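Local coordinates for protein TssK C (Escherichia coli, PDB 5M2Y) that serves as a type VI secretion baseplate component, its C-terminal domain, the part described here, probably binding the membrane complex of the secretion apparatus, at residues G27-S33 with E123-R129; A66-V70 with A99-M103; L50-P56 with R108-P114. Residue numbers count along the deposited sequence, not the author numbering.

Interaction 1. Residues G27-S33 with E123-R129; sequences GADFWLS and ELFAVLR
A28, F30 and L32 face L128, A126 and L124 on the apolar side of an antiparallel pairing between neighbouring inner strands of the sheet, 28-35 and 121-128. These are non-hydrogen-bonded pairs, CA-CA 4.4, 4.4 and 4.8 Å; the axes of segments 28-33 and 123-128 come within 4.5 Å, N-to-C directions at 153°. F30 (chi1 m) sets CE2 3.7 Å from A126 CB, L124 (t, p) brings CD1 to 3.8 Å from L32 CD2, and A28 CB lies 3.9 Å from L128 CD2. Strands 3-11 and 89-95 continue the sheet on the two sides, with backbone bonds such as A126 to V4 and F30 to L93. D29, W31 and S33 point to the other face, in doubly hydrogen-bonded pairs with V127, F125 and E123, from V127 N to D29 O at 2.8 Å to D29 N to V127 O at 3.2 Å. There W31, chi1 -78° and chi2 -99°, puts CZ3 3.4 Å from V127 CG2. S33 OG bonds to N88. Past the strand ends, R129 N donates to G27 O at 2.7 Å; the G27 backbone (phi 117°, psi 104°) calls for glycine, because a CB would jam against the preceding carbonyl and clash with R129 NE. R129 NH1 forms a salt bridge with D29 OD1 at 3.2 Å, its hydrogen bond bent and weak, and one water spans D29 OD2 (2.8 Å) and V127 O (2.7 Å).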
loop_
_atom_site.group_PDB
_atom_site.type_symbol
_atom_site.label_atom_id
_atom_site.label_comp_id
_atom_site.label_asym_id
_atom_site.label_seq_id
_atom_site.Cartn_x
_atom_site.Cartn_y
_atom_site.Cartn_z
ATOM N N GLY A 27 -2.920 16.419 -1.986
ATOM C CA GLY A 27 -3.521 15.855 -0.798
ATOM C C GLY A 27 -4.258 14.571 -1.093
ATOM O O GLY A 27 -5.304 14.583 -1.736
ATOM N N ALA A 28 -3.629 13.449 -0.711
ATOM C CA ALA A 28 -4.180 12.105 -0.843
ATOM C C ALA A 28 -3.760 11.205 0.286
ATOM O O ALA A 28 -2.655 11.336 0.809
ATOM C CB ALA A 28 -3.807 11.475 -2.160
ATOM N N ASP A 29 -4.669 10.304 0.657
ATOM C CA ASP A 29 -4.466 9.273 1.667
ATOM C C ASP A 29 -4.621 7.954 0.948
ATOM O O ASP A 29 -5.431 7.844 0.029
ATOM C CB ASP A 29 -5.453 9.416 2.813
ATOM C CG ASP A 29 -5.295 10.731 3.553
ATOM O OD1 ASP A 29 -4.167 11.007 4.055
ATOM O OD2 ASP A 29 -6.300 11.464 3.673
ATOM N N PHE A 30 -3.810 6.973 1.330
ATOM C CA PHE A 30 -3.745 5.684 0.654
ATOM C C PHE A 30 -4.273 4.516 1.460
ATOM O O PHE A 30 -4.157 4.491 2.679
ATOM C CB PHE A 30 -2.295 5.413 0.240
ATOM C CG PHE A 30 -1.705 6.428 -0.710
ATOM C CD1 PHE A 30 -1.130 7.597 -0.233
ATOM C CD2 PHE A 30 -1.703 6.202 -2.074
ATOM C CE1 PHE A 30 -0.593 8.532 -1.102
ATOM C CE2 PHE A 30 -1.160 7.145 -2.946
ATOM C CZ PHE A 30 -0.596 8.298 -2.451
ATOM N N TRP A 31 -4.847 3.541 0.749
ATOM C CA TRP A 31 -5.368 2.304 1.325
ATOM C C TRP A 31 -4.995 1.120 0.472
ATOM O O TRP A 31 -4.994 1.202 -0.756
ATOM C CB TRP A 31 -6.901 2.308 1.420
ATOM C CG TRP A 31 -7.453 3.100 2.546
ATOM C CD1 TRP A 31 -7.873 2.638 3.755
ATOM C CD2 TRP A 31 -7.698 4.508 2.541
ATOM N NE1 TRP A 31 -8.339 3.675 4.523
ATOM C CE2 TRP A 31 -8.232 4.839 3.804
ATOM C CE3 TRP A 31 -7.511 5.525 1.598
ATOM C CZ2 TRP A 31 -8.555 6.153 4.145
ATOM C CZ3 TRP A 31 -7.832 6.816 1.935
ATOM C CH2 TRP A 31 -8.377 7.121 3.181
ATOM N N LEU A 32 -4.753 0.002 1.138
ATOM C CA LEU A 32 -4.499 -1.275 0.496
ATOM C C LEU A 32 -5.712 -2.184 0.670
ATOM O O LEU A 32 -6.310 -2.234 1.747
ATOM C CB LEU A 32 -3.257 -1.948 1.110
ATOM C CG LEU A 32 -1.888 -1.392 0.733
ATOM C CD1 LEU A 32 -0.802 -1.992 1.615
ATOM C CD2 LEU A 32 -1.587 -1.605 -0.759
ATOM N N SER A 33 -6.084 -2.870 -0.405
ATOM C CA SER A 33 -7.158 -3.869 -0.392
ATOM C C SER A 33 -6.433 -5.194 -0.620
ATOM O O SER A 33 -5.639 -5.294 -1.553
ATOM C CB SER A 33 -8.184 -3.593 -1.486
ATOM O OG SER A 33 -9.044 -4.696 -1.691
ATOM N N GLU A 123 -4.278 -4.362 -4.024
ATOM C CA GLU A 123 -4.773 -3.263 -4.841
ATOM C C GLU A 123 -4.572 -1.988 -4.014
ATOM O O GLU A 123 -4.798 -2.017 -2.803
ATOM C CB GLU A 123 -6.224 -3.468 -5.275
ATOM C CG GLU A 123 -6.379 -4.595 -6.282
ATOM C CD GLU A 123 -7.753 -4.716 -6.934
ATOM O OE1 GLU A 123 -8.733 -4.191 -6.376
ATOM O OE2 GLU A 123 -7.837 -5.352 -8.007
ATOM N N LEU A 124 -4.069 -0.902 -4.642
ATOM C CA LEU A 124 -3.813 0.354 -3.938
ATOM C C LEU A 124 -4.741 1.419 -4.481
ATOM O O LEU A 124 -4.899 1.545 -5.693
ATOM C CB LEU A 124 -2.340 0.773 -4.106
ATOM C CG LEU A 124 -1.888 2.099 -3.473
ATOM C CD1 LEU A 124 -1.882 2.028 -1.953
ATOM C CD2 LEU A 124 -0.505 2.474 -3.967
ATOM N N PHE A 125 -5.430 2.110 -3.552
ATOM C CA PHE A 125 -6.363 3.206 -3.815
ATOM C C PHE A 125 -5.895 4.453 -3.058
ATOM O O PHE A 125 -5.420 4.352 -1.929
ATOM C CB PHE A 125 -7.769 2.863 -3.290
ATOM C CG PHE A 125 -8.463 1.682 -3.909
ATOM C CD1 PHE A 125 -8.297 0.407 -3.392
ATOM C CD2 PHE A 125 -9.337 1.853 -4.975
ATOM C CE1 PHE A 125 -8.944 -0.686 -3.971
ATOM C CE2 PHE A 125 -9.993 0.761 -5.547
ATOM C CZ PHE A 125 -9.795 -0.501 -5.041
ATOM N N ALA A 126 -6.065 5.626 -3.675
ATOM C CA ALA A 126 -5.805 6.913 -3.041
ATOM C C ALA A 126 -7.114 7.684 -3.064
ATOM O O ALA A 126 -7.830 7.672 -4.073
ATOM C CB ALA A 126 -4.722 7.687 -3.771
ATOM N N VAL A 127 -7.424 8.290 -1.948
ATOM C CA VAL A 127 -8.611 9.093 -1.846
ATOM C C VAL A 127 -8.116 10.518 -1.823
ATOM O O VAL A 127 -7.349 10.869 -1.006
ATOM C CB VAL A 127 -9.419 8.759 -0.611
ATOM C CG1 VAL A 127 -10.589 9.694 -0.438
ATOM C CG2 VAL A 127 -9.921 7.345 -0.713
ATOM N N LEU A 128 -8.529 11.299 -2.798
ATOM C CA LEU A 128 -8.094 12.673 -2.863
ATOM C C LEU A 128 -8.752 13.544 -1.804
ATOM O O LEU A 128 -9.922 13.468 -1.584
ATOM C CB LEU A 128 -8.322 13.251 -4.256
ATOM C CG LEU A 128 -7.703 12.447 -5.371
ATOM C CD1 LEU A 128 -7.974 12.973 -6.756
ATOM C CD2 LEU A 128 -6.221 12.253 -5.165
ATOM N N ARG A 129 -7.962 14.370 -1.156
ATOM C CA ARG A 129 -8.467 15.263 -0.139
ATOM C C ARG A 129 -9.046 16.522 -0.754
ATOM O O ARG A 129 -8.487 17.056 -1.705
ATOM C CB ARG A 129 -7.351 15.625 0.866
ATOM C CG ARG A 129 -6.821 14.428 1.611
ATOM C CD ARG A 129 -5.856 14.729 2.704
ATOM N NE ARG A 129 -4.636 15.300 2.186
ATOM C CZ ARG A 129 -3.419 14.951 2.570
ATOM N NH1 ARG A 129 -3.239 14.031 3.469
ATOM N NH2 ARG A 129 -2.373 15.577 2.073
HETATM O O HOH W 1 -6.500 16.225 -3.567
HETATM O O HOH W 2 -8.122 11.298 1.596
#

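Interaction 2. Residues A66-V70 with A99-M103; sequences ALSGV and AARAM
L67 does most of the work here. Its CB points at helix 97-106, and chi1 t with chi2 p spreads the two methyls over one helical turn: CD1 lies 3.9 Å from A102 CB, CD2 4.0 Å from A99 CB and 3.7 Å from M103 CG. M103 starts sideways, but its m, t, m rotamer turns the end of the chain nearer the loop. The i and i+4 residues of this turn are joined by M103 N to A99 O, 3.1 Å. The contact is plain loop-on-helix packing: 66-70, irregular until it enters edge strand 70-75, lies against the helix that links strands 89-95 and 108-112. The loop is extended at L67 and S68, then turns at G69, whose phi/psi of 85/21° favours glycine; G69 CA comes 5.6 Å from A99 CA. The A99 methyl faces this turn, 3.6 Å from S68 O and 3.7 Å from G69 O. V70 (chi1 t) adds CG2 at 4.1 Å from A99 CB. No hydrogen bond crosses between the segments, although the G69 backbone bonds to S96 just before the helix.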
loop_
_atom_site.group_PDB
_atom_site.type_symbol
_atom_site.label_atom_id
_atom_site.label_comp_id
_atom_site.label_asym_id
_atom_site.label_seq_id
_atom_site.Cartn_x
_atom_site.Cartn_y
_atom_site.Cartn_z
ATOM N N ALA A 66 14.066 -0.584 3.228
ATOM C CA ALA A 66 12.694 -0.284 3.628
ATOM C C ALA A 66 12.487 1.206 3.815
ATOM O O ALA A 66 13.431 1.939 4.109
ATOM C CB ALA A 66 12.361 -1.000 4.927
ATOM N N LEU A 67 11.233 1.644 3.649
ATOM C CA LEU A 67 10.843 3.027 3.878
ATOM C C LEU A 67 10.248 3.081 5.278
ATOM O O LEU A 67 9.258 2.410 5.548
ATOM C CB LEU A 67 9.831 3.515 2.825
ATOM C CG LEU A 67 9.268 4.936 3.031
ATOM C CD1 LEU A 67 10.339 6.008 2.838
ATOM C CD2 LEU A 67 8.097 5.188 2.118
ATOM N N SER A 68 10.875 3.841 6.174
ATOM C CA SER A 68 10.357 3.967 7.530
ATOM C C SER A 68 9.228 5.013 7.546
ATOM O O SER A 68 9.085 5.789 6.603
ATOM C CB SER A 68 11.473 4.332 8.504
ATOM O OG SER A 68 11.960 5.634 8.264
ATOM N N GLY A 69 8.422 4.982 8.603
ATOM C CA GLY A 69 7.302 5.900 8.778
ATOM C C GLY A 69 6.020 5.476 8.086
ATOM O O GLY A 69 5.149 6.311 7.823
ATOM N N VAL A 70 5.906 4.172 7.775
ATOM C CA VAL A 70 4.724 3.607 7.150
ATOM C C VAL A 70 4.082 2.676 8.174
ATOM O O VAL A 70 4.695 1.689 8.573
ATOM C CB VAL A 70 5.039 2.890 5.819
ATOM C CG1 VAL A 70 3.773 2.352 5.163
ATOM C CG2 VAL A 70 5.789 3.810 4.868
ATOM N N ALA A 99 7.810 9.952 4.816
ATOM C CA ALA A 99 7.411 8.801 4.001
ATOM C C ALA A 99 6.579 9.200 2.792
ATOM O O ALA A 99 6.897 8.787 1.686
ATOM C CB ALA A 99 6.652 7.794 4.841
ATOM N N ALA A 100 5.537 10.020 3.007
ATOM C CA ALA A 100 4.644 10.527 1.967
ATOM C C ALA A 100 5.428 11.322 0.926
ATOM O O ALA A 100 5.279 11.075 -0.267
ATOM C CB ALA A 100 3.580 11.405 2.595
ATOM N N ARG A 101 6.299 12.229 1.388
ATOM C CA ARG A 101 7.145 13.042 0.531
ATOM C C ARG A 101 8.089 12.165 -0.296
ATOM O O ARG A 101 8.190 12.384 -1.493
ATOM C CB ARG A 101 7.939 14.069 1.376
ATOM C CG ARG A 101 8.839 15.014 0.572
ATOM C CD ARG A 101 9.535 16.033 1.458
ATOM N N ALA A 102 8.748 11.162 0.331
ATOM C CA ALA A 102 9.687 10.256 -0.344
ATOM C C ALA A 102 9.038 9.505 -1.498
ATOM O O ALA A 102 9.641 9.421 -2.556
ATOM C CB ALA A 102 10.300 9.272 0.650
ATOM N N MET A 103 7.806 8.993 -1.310
ATOM C CA MET A 103 7.077 8.256 -2.347
ATOM C C MET A 103 6.604 9.178 -3.470
ATOM O O MET A 103 6.784 8.847 -4.641
ATOM C CB MET A 103 5.890 7.504 -1.749
ATOM C CG MET A 103 6.300 6.296 -0.968
ATOM S SD MET A 103 4.897 5.395 -0.343
ATOM C CE MET A 103 4.371 6.462 0.867
#

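Interaction 3. Residues L50-P56 with R108-P114; sequences LCKAGSP and RCTFYTP
Short strand 52-54 runs antiparallel to strand 108-112, axes 4.4 Å apart and N-to-C directions at 142°. K52 and Y112 form a hydrogen-bonded pair, CA-CA 5.1 Å, in which K52 N donates to Y112 O at 3.1 Å and Y112 N to K52 O at 2.8 Å. K52 CB lies on the same face as Y112; the far end of its side chain departs from strand 108-112, and NZ hydrogen-bonds to Q49 O. A53 and F111 follow as a non-hydrogen-bonded pair, CA-CA 4.5 Å; next, G54 N donates to T110 O at 2.9 Å. In the other direction a water intervenes, giving a proton to G54 O (2.8 Å) and accepting from T110 N (3.1 Å). Any side chain at G54 would collide with T110 OG1 (chi1 p), which reaches a second water at 2.7 Å; that water also donates to S55 O at 2.9 Å. R108 (chi1 t, chi2 t, chi3 p) donates through NH2 to P56 O at 3.2 Å, while its NH1 makes a salt bridge with E16. At the opposite end C51, just leaving helix 40-50, places SG 5.4 Å from the F111 ring centroid, an oblique sulfur-aromatic contact. L50 CB packs on P114 CG at 3.8 Å, and T113 OG1 is hydrogen-bonded to W15 NE1. This is a short edge strand of an antiparallel sheet, bonded directly from K52 to the G54 amide and through water at the G54 carbonyl.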
loop_
_atom_site.group_PDB
_atom_site.type_symbol
_atom_site.label_atom_id
_atom_site.label_comp_id
_atom_site.label_asym_id
_atom_site.label_seq_id
_atom_site.Cartn_x
_atom_site.Cartn_y
_atom_site.Cartn_z
ATOM N N LEU A 50 3.663 -8.112 8.487
ATOM C CA LEU A 50 4.302 -8.850 7.401
ATOM C C LEU A 50 4.600 -7.986 6.182
ATOM O O LEU A 50 5.670 -8.120 5.600
ATOM C CB LEU A 50 3.478 -10.073 6.998
ATOM C CG LEU A 50 3.441 -11.206 8.019
ATOM C CD1 LEU A 50 2.402 -12.217 7.666
ATOM C CD2 LEU A 50 4.794 -11.889 8.142
ATOM N N CYS A 51 3.660 -7.110 5.801
ATOM C CA CYS A 51 3.846 -6.236 4.654
ATOM C C CYS A 51 4.752 -5.086 5.027
ATOM O O CYS A 51 4.525 -4.432 6.041
ATOM C CB CYS A 51 2.503 -5.747 4.114
ATOM S SG CYS A 51 2.637 -4.681 2.663
ATOM N N LYS A 52 5.764 -4.838 4.196
ATOM C CA LYS A 52 6.716 -3.762 4.440
ATOM C C LYS A 52 6.816 -2.856 3.231
ATOM O O LYS A 52 6.966 -3.338 2.112
ATOM C CB LYS A 52 8.101 -4.334 4.780
ATOM C CG LYS A 52 8.126 -5.255 5.986
ATOM C CD LYS A 52 8.370 -4.492 7.292
ATOM C CE LYS A 52 8.417 -5.598 8.331
ATOM N NZ LYS A 52 7.688 -5.340 9.577
ATOM N N ALA A 53 6.763 -1.544 3.457
ATOM C CA ALA A 53 6.940 -0.580 2.387
ATOM C C ALA A 53 8.439 -0.490 2.081
ATOM O O ALA A 53 9.273 -0.453 2.992
ATOM C CB ALA A 53 6.422 0.775 2.824
ATOM N N GLY A 54 8.759 -0.519 0.802
ATOM C CA GLY A 54 10.134 -0.434 0.338
ATOM C C GLY A 54 10.525 0.996 0.057
ATOM O O GLY A 54 9.668 1.869 -0.109
ATOM N N SER A 55 11.808 1.255 0.054
ATOM C CA SER A 55 12.287 2.580 -0.185
ATOM C C SER A 55 12.060 2.922 -1.639
ATOM O O SER A 55 12.464 2.192 -2.480
ATOM C CB SER A 55 13.775 2.651 0.077
ATOM O OG SER A 55 14.260 3.932 -0.154
ATOM N N PRO A 56 11.408 4.047 -1.886
ATOM C CA PRO A 56 11.150 4.476 -3.249
ATOM C C PRO A 56 12.350 5.237 -3.844
ATOM O O PRO A 56 12.356 5.464 -5.023
ATOM C CB PRO A 56 9.996 5.448 -3.106
ATOM C CG PRO A 56 10.094 5.969 -1.758
ATOM C CD PRO A 56 10.782 4.948 -0.920
ATOM N N ARG A 108 6.838 6.875 -7.060
ATOM C CA ARG A 108 6.740 5.432 -6.919
ATOM C C ARG A 108 6.544 4.947 -5.493
ATOM O O ARG A 108 6.975 5.591 -4.538
ATOM C CB ARG A 108 8.069 4.865 -7.425
ATOM C CG ARG A 108 8.126 3.383 -7.688
ATOM C CD ARG A 108 9.442 3.093 -8.368
ATOM N NE ARG A 108 10.586 3.261 -7.492
ATOM C CZ ARG A 108 11.351 2.271 -7.037
ATOM N NH1 ARG A 108 11.087 1.018 -7.380
ATOM N NH2 ARG A 108 12.370 2.537 -6.249
ATOM N N CYS A 109 5.934 3.767 -5.371
ATOM C CA CYS A 109 5.814 3.101 -4.085
ATOM C C CYS A 109 6.004 1.604 -4.290
ATOM O O CYS A 109 5.694 1.086 -5.362
ATOM C CB CYS A 109 4.496 3.427 -3.393
ATOM S SG CYS A 109 3.034 2.845 -4.276
ATOM N N THR A 110 6.549 0.920 -3.286
ATOM C CA THR A 110 6.781 -0.519 -3.360
ATOM C C THR A 110 6.359 -1.174 -2.066
ATOM O O THR A 110 6.464 -0.567 -1.006
ATOM C CB THR A 110 8.244 -0.875 -3.664
ATOM O OG1 THR A 110 9.058 -0.519 -2.565
ATOM C CG2 THR A 110 8.781 -0.229 -4.932
ATOM N N PHE A 111 5.869 -2.411 -2.164
ATOM C CA PHE A 111 5.455 -3.188 -1.000
ATOM C C PHE A 111 5.974 -4.589 -1.106
ATOM O O PHE A 111 5.902 -5.211 -2.159
ATOM C CB PHE A 111 3.924 -3.222 -0.848
ATOM C CG PHE A 111 3.286 -1.861 -0.819
ATOM C CD1 PHE A 111 3.149 -1.167 0.374
ATOM C CD2 PHE A 111 2.835 -1.267 -1.989
ATOM C CE1 PHE A 111 2.574 0.104 0.387
ATOM C CE2 PHE A 111 2.261 -0.006 -1.977
ATOM C CZ PHE A 111 2.125 0.672 -0.789
ATOM N N TYR A 112 6.497 -5.074 0.003
ATOM C CA TYR A 112 6.993 -6.422 0.118
ATOM C C TYR A 112 5.923 -7.231 0.810
ATOM O O TYR A 112 5.428 -6.833 1.864
ATOM C CB TYR A 112 8.299 -6.448 0.934
ATOM C CG TYR A 112 8.686 -7.819 1.441
ATOM C CD1 TYR A 112 9.049 -8.828 0.555
ATOM C CD2 TYR A 112 8.706 -8.097 2.796
ATOM C CE1 TYR A 112 9.405 -10.088 1.010
ATOM C CE2 TYR A 112 9.073 -9.354 3.265
ATOM C CZ TYR A 112 9.416 -10.347 2.364
ATOM O OH TYR A 112 9.819 -11.585 2.800
ATOM N N THR A 113 5.582 -8.370 0.213
ATOM C CA THR A 113 4.633 -9.301 0.807
ATOM C C THR A 113 5.346 -10.645 0.878
ATOM O O THR A 113 5.622 -11.218 -0.171
ATOM C CB THR A 113 3.322 -9.365 0.018
ATOM O OG1 THR A 113 3.579 -9.728 -1.333
ATOM C CG2 THR A 113 2.527 -8.061 0.074
ATOM N N PRO A 114 5.691 -11.147 2.088
ATOM C CA PRO A 114 6.392 -12.438 2.174
ATOM C C PRO A 114 5.515 -13.589 1.725
ATOM O O PRO A 114 4.295 -13.468 1.754
ATOM C CB PRO A 114 6.736 -12.555 3.665
ATOM C CG PRO A 114 5.736 -11.710 4.350
ATOM C CD PRO A 114 5.455 -10.578 3.429
HETATM O O HOH W 3 7.246 2.840 -1.006
HETATM O O HOH W 4 11.716 -0.579 -2.946
HETATM O O HOH W 5 14.499 2.287 -4.369
#

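Interactions 1 and 3 both pair antiparallel strands of one sheet, on opposite sides of the chain's centre. Interaction 1 joins inner strands, is mostly buried and keeps a full set of direct backbone bonds; interaction 3, at the sheet's edge, is shorter and partly water-mediated. Their side chains meet where L124 CD2 lies 3.6 Å from C109 SG and L32 CD1 4.2 Å from F111 CE1. Interaction 2, partly buried, has only apolar and van der Waals contacts between its segments. It adjoins interaction 3: L67 N probably bonds to A53 O (2.9 Å), M103 O probably accepts from R108 N (3.1 Å), and P56 packs on the helix of 99-103.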